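PDB 3HJL: flagellar motor switch protein FliG from Aquifex aeolicus, which probably forms part of the rotor-mounted switch complex at the base of the flagellar basal body, which helps set the direction of flagellar rotation. Local coordinates for residues K126-H129 / P130-A134; S141-K144 / S145-I149; D250-E253 / I254-V258; A286-L289 / F290-M294. All coordinates share one frame; numbering follows the deposited sequence.

Contact 1 (K126-H129 / P130-A134)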
loop_
_atom_site.group_PDB
_atom_site.type_symbol
_atom_site.label_atom_id
_atom_site.label_comp_id
_atom_site.label_asym_id
_atom_site.label_seq_id
_atom_site.Cartn_x
_atom_site.Cartn_y
_atom_site.Cartn_z
ATOM N N LYS A 126 -7.638 -22.047 -5.360
ATOM C CA LYS A 126 -8.321 -23.336 -5.092
ATOM C C LYS A 126 -8.893 -23.562 -3.703
ATOM O O LYS A 126 -9.875 -24.305 -3.563
ATOM C CB LYS A 126 -7.462 -24.530 -5.515
ATOM C CG LYS A 126 -6.210 -24.782 -4.707
ATOM C CD LYS A 126 -5.501 -26.000 -5.261
ATOM C CE LYS A 126 -4.339 -26.431 -4.406
ATOM N NZ LYS A 126 -3.813 -27.753 -4.879
ATOM N N ASN A 127 -8.312 -22.917 -2.691
ATOM C CA ASN A 127 -8.824 -22.983 -1.305
ATOM C C ASN A 127 -9.809 -21.853 -0.972
ATOM O O ASN A 127 -10.323 -21.772 0.155
ATOM C CB ASN A 127 -7.658 -22.973 -0.307
ATOM C CG ASN A 127 -6.786 -24.213 -0.421
ATOM O OD1 ASN A 127 -7.278 -25.337 -0.370
ATOM N ND2 ASN A 127 -5.483 -24.010 -0.565
ATOM N N GLU A 128 -10.076 -20.993 -1.957
ATOM C CA GLU A 128 -11.012 -19.891 -1.803
ATOM C C GLU A 128 -12.430 -20.461 -1.919
ATOM O O GLU A 128 -12.619 -21.576 -2.414
ATOM C CB GLU A 128 -10.750 -18.837 -2.893
ATOM C CG GLU A 128 -11.134 -17.421 -2.522
ATOM C CD GLU A 128 -10.231 -16.780 -1.465
ATOM O OE1 GLU A 128 -9.124 -17.304 -1.176
ATOM O OE2 GLU A 128 -10.637 -15.717 -0.939
ATOM N N HIS A 129 -13.417 -19.724 -1.420
ATOM C CA HIS A 129 -14.803 -20.165 -1.510
ATOM C C HIS A 129 -15.199 -20.222 -2.999
ATOM O O HIS A 129 -14.820 -19.333 -3.744
ATOM C CB HIS A 129 -15.719 -19.198 -0.760
ATOM C CG HIS A 129 -17.132 -19.675 -0.649
ATOM N ND1 HIS A 129 -18.064 -19.468 -1.639
ATOM C CD2 HIS A 129 -17.774 -20.347 0.335
ATOM C CE1 HIS A 129 -19.213 -20.014 -1.283
ATOM N NE2 HIS A 129 -19.071 -20.531 -0.078
ATOM N N PRO A 130 -15.925 -21.285 -3.441
ATOM C CA PRO A 130 -16.286 -21.414 -4.872
ATOM C C PRO A 130 -16.974 -20.190 -5.504
ATOM O O PRO A 130 -16.760 -19.914 -6.689
ATOM C CB PRO A 130 -17.222 -22.621 -4.885
ATOM C CG PRO A 130 -16.810 -23.430 -3.723
ATOM C CD PRO A 130 -16.395 -22.452 -2.665
ATOM N N GLN A 131 -17.829 -19.512 -4.736
ATOM C CA GLN A 131 -18.468 -18.254 -5.166
ATOM C C GLN A 131 -17.457 -17.135 -5.441
ATOM O O GLN A 131 -17.661 -16.325 -6.342
ATOM C CB GLN A 131 -19.497 -17.788 -4.123
ATOM C CG GLN A 131 -20.393 -16.601 -4.570
ATOM C CD GLN A 131 -21.307 -16.944 -5.734
ATOM O OE1 GLN A 131 -21.597 -18.108 -5.973
ATOM N NE2 GLN A 131 -21.779 -15.922 -6.453
ATOM N N THR A 132 -16.393 -17.082 -4.641
ATOM C CA THR A 132 -15.289 -16.126 -4.837
ATOM C C THR A 132 -14.511 -16.422 -6.127
ATOM O O THR A 132 -14.127 -15.493 -6.853
ATOM C CB THR A 132 -14.306 -16.173 -3.637
ATOM O OG1 THR A 132 -15.051 -16.057 -2.417
ATOM C CG2 THR A 132 -13.274 -15.062 -3.708
ATOM N N ILE A 133 -14.284 -17.711 -6.402
ATOM C CA ILE A 133 -13.577 -18.134 -7.622
ATOM C C ILE A 133 -14.433 -17.787 -8.853
ATOM O O ILE A 133 -13.919 -17.256 -9.840
ATOM C CB ILE A 133 -13.258 -19.656 -7.636
ATOM C CG1 ILE A 133 -12.472 -20.084 -6.379
ATOM C CG2 ILE A 133 -12.446 -20.008 -8.888
ATOM C CD1 ILE A 133 -12.124 -21.567 -6.326
ATOM N N ALA A 134 -15.742 -18.038 -8.750
ATOM C CA ALA A 134 -16.706 -17.749 -9.821
ATOM C C ALA A 134 -16.782 -16.259 -10.121
ATOM O O ALA A 134 -16.757 -15.861 -11.278
ATOM C CB ALA A 134 -18.080 -18.263 -9.440
#
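A chi1 of -172° carries the His129 imidazole away from its own amide and forward over the first turn of the helix that starts at Pro130. His129 is the N-cap of this helix, and Glu128 to Gln131 are four of the five EHPQR residues, in the FliG middle domain. Atom ND1 of His129 takes the amide hydrogen of Gln131, with ND1 and N 3.1 Å apart; the donor is tilted 27° from the ring plane, and the N-H...ND1 angle is 146°. An unprotonated ND1 is what this role requires, and histidine supplies one at a place more often given to a short polar side chain. The backbone of His129 also takes part, since its O accepts from Ile133 N at 3.2 Å and, weakly, from Thr132 N.

Proline suits the first helical position because it has no amide hydrogen to satisfy and its phi is already helical. CD of Pro130 sits over one face of the His129 ring, 3.7 Å from its centroid, a CH-pi contact. Arg163, the motif's remaining member, lies on helix 154-166, touches Pro130 and gives a weak hydrogen bond from NE to OE1 of Gln131, which ties the capped end to that helix. Ile133, buried against Val160 of the same helix, turns CG1 back to within 4.1 Å of Glu128 CB. On the outer side, the chain of Glu128 bends at chi2 and crosses Thr132, and the methylene CG of Glu128 rests 3.4 Å from the methyl CG2 of Thr132.

Contact 2 (S141-K144 / S145-I149)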
loop_
_atom_site.group_PDB
_atom_site.type_symbol
_atom_site.label_atom_id
_atom_site.label_comp_id
_atom_site.label_asym_id
_atom_site.label_seq_id
_atom_site.Cartn_x
_atom_site.Cartn_y
_atom_site.Cartn_z
ATOM N N SER A 141 -10.982 -13.135 -19.287
ATOM C CA SER A 141 -11.255 -13.530 -20.657
ATOM C C SER A 141 -11.583 -15.030 -20.645
ATOM O O SER A 141 -11.030 -15.761 -19.823
ATOM C CB SER A 141 -10.050 -13.237 -21.571
ATOM O OG SER A 141 -8.989 -14.149 -21.366
ATOM N N PRO A 142 -12.518 -15.481 -21.510
ATOM C CA PRO A 142 -12.908 -16.907 -21.577
ATOM C C PRO A 142 -11.751 -17.903 -21.614
ATOM O O PRO A 142 -11.862 -18.987 -21.033
ATOM C CB PRO A 142 -13.702 -16.994 -22.876
ATOM C CG PRO A 142 -14.243 -15.631 -23.096
ATOM C CD PRO A 142 -13.330 -14.649 -22.420
ATOM N N LYS A 143 -10.662 -17.550 -22.304
ATOM C CA LYS A 143 -9.509 -18.436 -22.389
ATOM C C LYS A 143 -8.697 -18.468 -21.089
ATOM O O LYS A 143 -8.172 -19.514 -20.741
ATOM C CB LYS A 143 -8.610 -18.103 -23.589
ATOM C CG LYS A 143 -7.440 -19.105 -23.815
ATOM C CD LYS A 143 -7.899 -20.601 -23.924
ATOM C CE LYS A 143 -6.720 -21.571 -23.920
ATOM N NZ LYS A 143 -7.137 -22.962 -23.567
ATOM N N LYS A 144 -8.575 -17.330 -20.393
ATOM C CA LYS A 144 -7.942 -17.323 -19.063
ATOM C C LYS A 144 -8.719 -18.144 -18.060
ATOM O O LYS A 144 -8.147 -18.986 -17.378
ATOM C CB LYS A 144 -7.765 -15.909 -18.479
ATOM C CG LYS A 144 -6.345 -15.402 -18.462
ATOM C CD LYS A 144 -5.402 -16.253 -17.611
ATOM C CE LYS A 144 -3.994 -15.728 -17.715
ATOM N NZ LYS A 144 -2.962 -16.712 -17.432
ATOM N N SER A 145 -10.019 -17.872 -17.953
ATOM C CA SER A 145 -10.876 -18.612 -17.031
ATOM C C SER A 145 -10.884 -20.110 -17.348
ATOM O O SER A 145 -10.910 -20.926 -16.432
ATOM C CB SER A 145 -12.299 -18.042 -17.004
ATOM O OG SER A 145 -12.858 -18.017 -18.297
ATOM N N ALA A 146 -10.794 -20.461 -18.633
ATOM C CA ALA A 146 -10.706 -21.866 -19.055
ATOM C C ALA A 146 -9.396 -22.522 -18.601
ATOM O O ALA A 146 -9.408 -23.662 -18.152
ATOM C CB ALA A 146 -10.846 -21.976 -20.569
ATOM N N GLU A 147 -8.276 -21.809 -18.763
ATOM C CA GLU A 147 -6.953 -22.293 -18.334
ATOM C C GLU A 147 -6.887 -22.506 -16.826
ATOM O O GLU A 147 -6.279 -23.470 -16.360
ATOM C CB GLU A 147 -5.850 -21.308 -18.720
ATOM C CG GLU A 147 -5.463 -21.292 -20.179
ATOM C CD GLU A 147 -4.568 -20.102 -20.529
ATOM O OE1 GLU A 147 -3.864 -19.584 -19.630
ATOM O OE2 GLU A 147 -4.559 -19.687 -21.708
ATOM N N ILE A 148 -7.474 -21.579 -16.068
ATOM C CA ILE A 148 -7.511 -21.686 -14.604
ATOM C C ILE A 148 -8.382 -22.866 -14.196
ATOM O O ILE A 148 -7.977 -23.675 -13.361
ATOM C CB ILE A 148 -8.052 -20.403 -13.935
ATOM C CG1 ILE A 148 -7.096 -19.226 -14.152
ATOM C CG2 ILE A 148 -8.244 -20.625 -12.457
ATOM C CD1 ILE A 148 -7.731 -17.881 -13.885
ATOM N N ILE A 149 -9.558 -22.977 -14.815
ATOM C CA ILE A 149 -10.478 -24.088 -14.536
ATOM C C ILE A 149 -9.808 -25.443 -14.760
ATOM O O ILE A 149 -9.895 -26.310 -13.904
ATOM C CB ILE A 149 -11.787 -23.992 -15.371
ATOM C CG1 ILE A 149 -12.724 -22.925 -14.786
ATOM C CG2 ILE A 149 -12.519 -25.339 -15.397
ATOM C CD1 ILE A 149 -13.425 -23.332 -13.487
#
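Four successive i to i+4 backbone bonds open the helix that begins at Pro142, from Ser145 N to Ser141 O (3.0 Å, 172° at the hydrogen) through to Ile148 N bonded to Lys144 O. Ser141 is the N-cap: its OG accepts from Lys144 N in a weak, long bond and is also hydrogen-bonded to Glu114 OE2. Serine fits here because its short hydroxyl can turn back to a first-turn amide, and proline follows well, having no amide hydrogen to place.

Two lysines reach Glu147 from different sides. Lys144 bends at chi2 and crosses it obliquely, making a long salt bridge from NZ to OE1 of Glu147 at 3.7 Å. The stronger partners of that ammonium are Val116 O and Ser118 OG, and Ser118 OG is bonded to OE1 of Glu147 as well, so lysine, glutamate and serine form a closed triangle beside helix 118-125. The Lys143 chain crosses Glu147 at about a right angle and lays its methylenes CG and CE on the other carboxylate oxygen, each 3.6 Å from OE2. NZ of Lys143 stops 4.6 Å from OE2 of Glu147, beyond a salt bridge.

With an alanine in place of Glu147, the Lys144 ammonium would probably lose the carboxylate of its long salt bridge, and Ser118 OG one of its partners.

Lys144 is buried, and a buried charge is costly: one carbonyl, one hydroxyl and a carboxylate at long salt-bridge range share the task of offsetting it, which is likely to favour the charged form of the lysine.

Contact 3 (D250-E253 / I254-V258)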
loop_
_atom_site.group_PDB
_atom_site.type_symbol
_atom_site.label_atom_id
_atom_site.label_comp_id
_atom_site.label_asym_id
_atom_site.label_seq_id
_atom_site.Cartn_x
_atom_site.Cartn_y
_atom_site.Cartn_z
ATOM N N ASP A 250 46.834 1.293 16.086
ATOM C CA ASP A 250 45.470 1.839 15.979
ATOM C C ASP A 250 44.684 1.659 17.277
ATOM O O ASP A 250 43.963 2.561 17.706
ATOM C CB ASP A 250 44.697 1.145 14.851
ATOM C CG ASP A 250 45.292 1.393 13.475
ATOM O OD1 ASP A 250 46.469 1.804 13.377
ATOM O OD2 ASP A 250 44.571 1.158 12.486
ATOM N N ILE A 251 44.837 0.483 17.883
ATOM C CA ILE A 251 44.175 0.131 19.141
ATOM C C ILE A 251 44.635 1.034 20.288
ATOM O O ILE A 251 43.818 1.446 21.106
ATOM C CB ILE A 251 44.434 -1.354 19.505
ATOM C CG1 ILE A 251 43.818 -2.278 18.451
ATOM C CG2 ILE A 251 43.848 -1.698 20.884
ATOM C CD1 ILE A 251 44.645 -3.481 18.199
ATOM N N ILE A 252 45.938 1.326 20.344
ATOM C CA ILE A 252 46.490 2.282 21.335
ATOM C C ILE A 252 45.777 3.637 21.271
ATOM O O ILE A 252 45.393 4.184 22.306
ATOM C CB ILE A 252 48.031 2.510 21.149
ATOM C CG1 ILE A 252 48.834 1.520 21.993
ATOM C CG2 ILE A 252 48.427 3.912 21.578
ATOM C CD1 ILE A 252 48.634 0.090 21.615
ATOM N N GLU A 253 45.574 4.148 20.053
ATOM C CA GLU A 253 44.892 5.430 19.849
ATOM C C GLU A 253 43.404 5.372 20.209
ATOM O O GLU A 253 42.836 6.367 20.667
ATOM C CB GLU A 253 45.061 5.912 18.405
ATOM C CG GLU A 253 46.511 6.128 17.954
ATOM C CD GLU A 253 47.278 7.134 18.805
ATOM O OE1 GLU A 253 46.659 8.063 19.373
ATOM O OE2 GLU A 253 48.515 6.995 18.894
ATOM N N ILE A 254 42.778 4.212 19.986
ATOM C CA ILE A 254 41.378 3.990 20.366
ATOM C C ILE A 254 41.239 3.945 21.900
ATOM O O ILE A 254 40.330 4.557 22.465
ATOM C CB ILE A 254 40.820 2.681 19.747
ATOM C CG1 ILE A 254 40.687 2.815 18.229
ATOM C CG2 ILE A 254 39.459 2.354 20.332
ATOM C CD1 ILE A 254 40.623 1.478 17.508
ATOM N N LEU A 255 42.151 3.230 22.561
ATOM C CA LEU A 255 42.182 3.149 24.030
ATOM C C LEU A 255 42.411 4.516 24.704
ATOM O O LEU A 255 41.994 4.725 25.846
ATOM C CB LEU A 255 43.254 2.151 24.488
ATOM C CG LEU A 255 42.955 0.672 24.227
ATOM C CD1 LEU A 255 44.216 -0.176 24.349
ATOM C CD2 LEU A 255 41.875 0.168 25.183
ATOM N N LYS A 256 43.086 5.428 24.003
ATOM C CA LYS A 256 43.254 6.815 24.471
ATOM C C LYS A 256 41.944 7.642 24.485
ATOM O O LYS A 256 41.837 8.587 25.253
ATOM C CB LYS A 256 44.317 7.544 23.625
ATOM C CG LYS A 256 45.751 7.116 23.932
ATOM C CD LYS A 256 46.755 7.671 22.924
ATOM C CE LYS A 256 48.187 7.278 23.298
ATOM N NZ LYS A 256 49.179 7.599 22.232
ATOM N N VAL A 257 40.953 7.257 23.672
ATOM C CA VAL A 257 39.691 8.024 23.523
ATOM C C VAL A 257 38.443 7.343 24.115
ATOM O O VAL A 257 37.637 8.015 24.765
ATOM C CB VAL A 257 39.415 8.404 22.029
ATOM C CG1 VAL A 257 39.473 7.196 21.131
ATOM C CG2 VAL A 257 38.065 9.110 21.886
ATOM N N VAL A 258 38.275 6.034 23.886
ATOM C CA VAL A 258 37.077 5.321 24.380
ATOM C C VAL A 258 36.982 5.242 25.910
ATOM O O VAL A 258 37.987 5.121 26.609
ATOM C CB VAL A 258 36.905 3.857 23.799
ATOM C CG1 VAL A 258 36.608 3.892 22.328
ATOM C CG2 VAL A 258 38.118 2.975 24.096
#
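This is a local i to i+3 and i to i+4 contact along the last turns of helix 248-255 in the FliG C-terminal domain, apolar on one flank and charged on another. The apolar part is Ile251 with Leu255: the two chains run alongside each other in the same direction, and the branch methyl CG2 of Ile251 meets CD1 of Leu255 at 3.8 Å. Leucine can reach back in this way because its CG is anti to its own carbonyl carbon (chi1 -71°), which lays the isobutyl group over the preceding turn. A backbone bond joins the same residues, from Leu255 N to Ile251 O at 2.8 Å.

On the solvent side Glu253 and Lys256 form a second pair of neighbouring chains. Lys256 is extended beyond CG while Glu253 folds at chi2 (-58°), and the two chains end in a salt bridge in which NZ of Lys256 gives a weak hydrogen bond to OE2 of Glu253 at 3.5 Å. The lysine's stem is used too, for CE of Lys256 lies 3.8 Å from CG2 of Ile252. A long chain with an apolar stem and a charged end thus serves both neighbours.

Ile254 O receives two amides, Val257 N at 3.0 Å and Val258 N at 2.9 Å, while the methyl CG1 of Val257 comes up against Glu253 O.

Phe278 of helix 272-279 touches Ile251, Ile254 and Leu255, and helix 302-320 meets the contact through Met319 on Glu253, Ile316 on Ile254 and Ile315 on both valines.

Contact 4 (A286-L289 / F290-M294)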
loop_
_atom_site.group_PDB
_atom_site.type_symbol
_atom_site.label_atom_id
_atom_site.label_comp_id
_atom_site.label_asym_id
_atom_site.label_seq_id
_atom_site.Cartn_x
_atom_site.Cartn_y
_atom_site.Cartn_z
ATOM N N ALA A 286 46.182 -2.640 34.091
ATOM C CA ALA A 286 44.940 -2.113 33.492
ATOM C C ALA A 286 44.153 -3.232 32.835
ATOM O O ALA A 286 42.937 -3.283 32.972
ATOM C CB ALA A 286 45.222 -0.986 32.476
ATOM N N ALA A 287 44.852 -4.134 32.141
ATOM C CA ALA A 287 44.219 -5.308 31.524
ATOM C C ALA A 287 43.637 -6.265 32.575
ATOM O O ALA A 287 42.507 -6.737 32.429
ATOM C CB ALA A 287 45.216 -6.039 30.631
ATOM N N LYS A 288 44.408 -6.535 33.630
ATOM C CA LYS A 288 43.960 -7.393 34.727
ATOM C C LYS A 288 42.711 -6.822 35.409
ATOM O O LYS A 288 41.739 -7.549 35.624
ATOM C CB LYS A 288 45.088 -7.581 35.757
ATOM C CG LYS A 288 44.741 -8.515 36.936
ATOM C CD LYS A 288 45.854 -8.543 37.974
ATOM C CE LYS A 288 45.340 -8.970 39.342
ATOM N NZ LYS A 288 46.392 -8.837 40.388
ATOM N N LEU A 289 42.751 -5.535 35.758
ATOM C CA LEU A 289 41.597 -4.858 36.377
ATOM C C LEU A 289 40.370 -4.781 35.436
ATOM O O LEU A 289 39.227 -4.815 35.898
ATOM C CB LEU A 289 42.001 -3.448 36.867
ATOM C CG LEU A 289 40.939 -2.555 37.536
ATOM C CD1 LEU A 289 40.298 -3.239 38.738
ATOM C CD2 LEU A 289 41.547 -1.229 37.961
ATOM N N PHE A 290 40.617 -4.673 34.130
ATOM C CA PHE A 290 39.548 -4.589 33.116
ATOM C C PHE A 290 38.740 -5.889 33.047
ATOM O O PHE A 290 37.501 -5.864 33.026
ATOM C CB PHE A 290 40.177 -4.292 31.749
ATOM C CG PHE A 290 39.192 -3.932 30.671
ATOM C CD1 PHE A 290 38.683 -4.909 29.818
ATOM C CD2 PHE A 290 38.889 -2.599 30.415
ATOM C CE1 PHE A 290 37.833 -4.572 28.780
ATOM C CE2 PHE A 290 38.050 -2.254 29.371
ATOM C CZ PHE A 290 37.516 -3.245 28.557
ATOM N N LEU A 291 39.455 -7.011 32.982
ATOM C CA LEU A 291 38.841 -8.341 32.985
ATOM C C LEU A 291 38.062 -8.605 34.270
ATOM O O LEU A 291 36.987 -9.214 34.232
ATOM C CB LEU A 291 39.907 -9.427 32.814
ATOM C CG LEU A 291 40.601 -9.505 31.457
ATOM C CD1 LEU A 291 41.775 -10.468 31.516
ATOM C CD2 LEU A 291 39.609 -9.930 30.378
ATOM N N GLU A 292 38.621 -8.170 35.399
ATOM C CA GLU A 292 37.969 -8.322 36.703
ATOM C C GLU A 292 36.690 -7.493 36.798
ATOM O O GLU A 292 35.653 -7.993 37.252
ATOM C CB GLU A 292 38.930 -7.954 37.831
ATOM C CG GLU A 292 40.032 -8.987 38.042
ATOM C CD GLU A 292 41.129 -8.519 38.988
ATOM O OE1 GLU A 292 40.984 -7.443 39.612
ATOM O OE2 GLU A 292 42.143 -9.237 39.108
ATOM N N ASP A 293 36.760 -6.240 36.356
ATOM C CA ASP A 293 35.577 -5.379 36.304
ATOM C C ASP A 293 34.539 -5.858 35.270
ATOM O O ASP A 293 33.353 -5.582 35.445
ATOM C CB ASP A 293 35.962 -3.918 36.021
ATOM C CG ASP A 293 36.711 -3.268 37.176
ATOM O OD1 ASP A 293 37.583 -2.422 36.891
ATOM O OD2 ASP A 293 36.437 -3.592 38.360
ATOM N N MET A 294 34.982 -6.532 34.196
ATOM C CA MET A 294 34.053 -7.124 33.203
ATOM C C MET A 294 33.132 -8.183 33.821
ATOM O O MET A 294 31.951 -8.237 33.483
ATOM C CB MET A 294 34.789 -7.728 31.982
ATOM C CG MET A 294 35.021 -6.756 30.811
ATOM S SD MET A 294 35.224 -7.579 29.200
ATOM C CE MET A 294 36.750 -8.455 29.479
#
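Leu289 and Asp293, one turn apart on helix 284-296, cross at a slant, and the methyl CD1 of Leu289 rests 3.4 Å from OD1 of Asp293. That oxygen is satisfied by a salt bridge to NZ of Lys260, and Leu289 also touches this lysine, so its apolar branch borders the ion pair. OD1 of Asp293 also stands 3.1 Å from O of Leu289; both are acceptors, so nothing bonds them. An asparagine in place of Asp293 would probably take the negative charge of this salt bridge away from Lys260.

The main-chain acceptors are met in order by Phe290, Leu291, Glu292 and Asp293, each amide bonding four residues back; Asp293 N to Leu289 O measures 2.9 Å. Ala286 N is taken up by the hydroxyl of Ser283. On the outer flank Lys288 and Glu292 are both extended beyond CG, yet NZ of Lys288 remains 4.5 Å from OE2 of Glu292, beyond a salt bridge; the methylene CE of Lys288 is the part that approaches OE2, at 3.2 Å.

CG of Phe290 lies opposite the backbone N (chi1 -169°), which carries the broad ring inward to Met264 of helix 260-268, Leu279 of helix 272-279 and the Met282 loop, while Leu291 also touches Leu279.

How the contacts relate
From the N terminus, contact 1 comes first, at the turn joining helix 118-125 to helix 130-137. Contact 2 follows at the start of the next helix, 142-150, with its centre about 14 Å away; both belong to the FliG middle domain. Contacts 3 and 4 lie in the C-terminal domain, on helices 248-255 and 284-296, centres about 16 Å apart. Each joins directly consecutive segments, so none encloses a long loop; all four run in series, without nesting or crossing. Helix 154-166 borders both contacts 1 and 2, while helix 272-279 touches both contacts 3 and 4. The two pairs stand far apart, with 67 to 74 Å between centres.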